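Long-range contact in Xaa-Pro Dipeptidase (Alteromonas macleodii, PDB 2QS8), which probably removes the C-terminal residue from dipeptides or short peptides, as a metal-dependent amidohydrolase with a TIM barrel: residues T108-V113 against P135-A140. Residues are numbered along the deposited sequence; the frame is centred on the assembly and turned at random.
Sequences TTVRQV and PRIFAA
Strands 107-112 and 136-139, in register from T109-R136 to Q112-A139, are the two parallel strands of a beta-alpha-beta unit in the amidohydrolase TIM barrel, linked through helix 119-128. The backbone ladder is textbook parallel pairing: R136 gives its N to T108 O and takes V110 N on its own O at 2.9 Å, and F138 does the same between V110 O and Q112 N. A fifth bond, A140 N to Q112 O at 3.1 Å, carries the ladder one residue past strand 136-139, and nearby V113 comes close to the magnesium ion.

On one face T109 works between two neighbours. Its OG1, set anti to the carbonyl carbon (chi1 -62°), lies against the aliphatic part of R136, 3.5 Å from CD, while CG2 meets the edge of the F138 ring in its plane, 3.7 Å from CE1. An alanine here would take away the oxygen beside the R136 methylenes and the methyl at the ring edge, probably opening a gap there. R136 runs extended past T109 to salt bridges with D382 and D406; R111 on the same face turns away to a salt bridge with E254, a hydrogen bond from NE to M68 O and a cation-pi contact with W231. The other face carries V110, Q112, I137 and A139, the last two packed on helix 119-128. There V110 points CG2 into the crowded position between its backbone N and carbonyl carbon, and this methyl touches both I137 CG1, at 4.0 Å, and P135 CG, at 3.9 Å.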
loop_
_atom_site.group_PDB
_atom_site.type_symbol
_atom_site.label_atom_id
_atom_site.label_comp_id
_atom_site.label_asym_id
_atom_site.label_seq_id
_atom_site.Cartn_x
_atom_site.Cartn_y
_atom_site.Cartn_z
ATOM N N THR A 108 -40.019 2.834 15.247
ATOM C CA THR A 108 -40.232 1.882 14.167
ATOM C C THR A 108 -39.079 1.820 13.166
ATOM O O THR A 108 -38.969 0.879 12.386
ATOM C CB THR A 108 -41.550 2.217 13.434
ATOM O OG1 THR A 108 -41.572 3.610 13.087
ATOM C CG2 THR A 108 -42.746 1.879 14.327
ATOM N N THR A 109 -38.224 2.829 13.177
ATOM C CA THR A 109 -37.084 2.840 12.284
ATOM C C THR A 109 -35.879 3.361 13.053
ATOM O O THR A 109 -35.998 4.325 13.807
ATOM C CB THR A 109 -37.310 3.753 11.039
ATOM O OG1 THR A 109 -38.410 3.270 10.267
ATOM C CG2 THR A 109 -36.068 3.752 10.144
ATOM N N VAL A 110 -34.730 2.712 12.880
ATOM C CA VAL A 110 -33.505 3.146 13.541
ATOM C C VAL A 110 -32.319 3.002 12.602
ATOM O O VAL A 110 -32.355 2.227 11.649
ATOM C CB VAL A 110 -33.191 2.323 14.834
ATOM C CG1 VAL A 110 -34.306 2.488 15.853
ATOM C CG2 VAL A 110 -33.007 0.848 14.496
ATOM N N ARG A 111 -31.277 3.776 12.873
ATOM C CA ARG A 111 -30.051 3.710 12.106
ATOM C C ARG A 111 -28.966 3.210 13.081
ATOM O O ARG A 111 -28.567 3.947 13.990
ATOM C CB ARG A 111 -29.670 5.100 11.565
ATOM C CG ARG A 111 -28.498 5.094 10.584
ATOM C CD ARG A 111 -28.097 6.502 10.100
ATOM N NE ARG A 111 -27.612 7.340 11.191
ATOM C CZ ARG A 111 -26.944 8.473 11.031
ATOM N NH1 ARG A 111 -26.675 8.923 9.813
ATOM N NH2 ARG A 111 -26.511 9.140 12.090
ATOM N N GLN A 112 -28.528 1.958 12.933
ATOM C CA GLN A 112 -27.468 1.434 13.793
ATOM C C GLN A 112 -26.142 1.877 13.180
ATOM O O GLN A 112 -25.800 1.493 12.059
ATOM C CB GLN A 112 -27.486 -0.093 13.860
ATOM C CG GLN A 112 -26.335 -0.641 14.700
ATOM C CD GLN A 112 -26.803 -1.516 15.847
ATOM O OE1 GLN A 112 -27.891 -1.317 16.390
ATOM N NE2 GLN A 112 -25.977 -2.476 16.233
ATOM N N VAL A 113 -25.394 2.679 13.914
ATOM C CA VAL A 113 -24.135 3.163 13.406
ATOM C C VAL A 113 -22.930 2.578 14.128
ATOM O O VAL A 113 -22.101 3.322 14.654
ATOM C CB VAL A 113 -24.075 4.705 13.463
ATOM C CG1 VAL A 113 -25.009 5.295 12.401
ATOM C CG2 VAL A 113 -24.493 5.183 14.841
ATOM N N PRO A 135 -37.718 -3.019 14.631
ATOM C CA PRO A 135 -37.879 -1.823 13.808
ATOM C C PRO A 135 -37.227 -2.014 12.446
ATOM O O PRO A 135 -36.597 -3.039 12.192
ATOM C CB PRO A 135 -37.172 -0.764 14.633
ATOM C CG PRO A 135 -35.978 -1.542 15.151
ATOM C CD PRO A 135 -36.586 -2.872 15.565
ATOM N N ARG A 136 -37.403 -1.042 11.560
ATOM C CA ARG A 136 -36.764 -1.099 10.250
ATOM C C ARG A 136 -35.331 -0.682 10.576
ATOM O O ARG A 136 -35.111 0.391 11.139
ATOM C CB ARG A 136 -37.387 -0.090 9.283
ATOM C CG ARG A 136 -38.815 -0.401 8.874
ATOM C CD ARG A 136 -39.429 0.753 8.076
ATOM N NE ARG A 136 -40.873 0.585 7.944
ATOM C CZ ARG A 136 -41.465 -0.275 7.121
ATOM N NH1 ARG A 136 -40.741 -1.059 6.330
ATOM N NH2 ARG A 136 -42.781 -0.368 7.100
ATOM N N ILE A 137 -34.367 -1.529 10.241
ATOM C CA ILE A 137 -32.981 -1.221 10.552
ATOM C C ILE A 137 -32.121 -0.869 9.351
ATOM O O ILE A 137 -32.141 -1.552 8.335
ATOM C CB ILE A 137 -32.298 -2.401 11.281
ATOM C CG1 ILE A 137 -33.038 -2.719 12.588
ATOM C CG2 ILE A 137 -30.830 -2.060 11.558
ATOM C CD1 ILE A 137 -32.437 -3.897 13.362
ATOM N N PHE A 138 -31.368 0.213 9.484
ATOM C CA PHE A 138 -30.440 0.654 8.462
ATOM C C PHE A 138 -29.097 0.643 9.184
ATOM O O PHE A 138 -28.847 1.432 10.107
ATOM C CB PHE A 138 -30.832 2.030 7.950
ATOM C CG PHE A 138 -32.129 2.029 7.193
ATOM C CD1 PHE A 138 -33.326 2.303 7.832
ATOM C CD2 PHE A 138 -32.156 1.717 5.833
ATOM C CE1 PHE A 138 -34.530 2.270 7.137
ATOM C CE2 PHE A 138 -33.367 1.686 5.126
ATOM C CZ PHE A 138 -34.549 1.964 5.785
ATOM N N ALA A 139 -28.241 -0.282 8.764
ATOM C CA ALA A 139 -26.960 -0.488 9.416
ATOM C C ALA A 139 -25.721 -0.030 8.679
ATOM O O ALA A 139 -25.681 0.020 7.450
ATOM C CB ALA A 139 -26.830 -1.951 9.775
ATOM N N ALA A 140 -24.698 0.292 9.458
ATOM C CA ALA A 140 -23.427 0.738 8.920
ATOM C C ALA A 140 -22.365 -0.356 9.100
ATOM O O ALA A 140 -21.247 -0.237 8.595
ATOM C CB ALA A 140 -22.992 2.006 9.627
#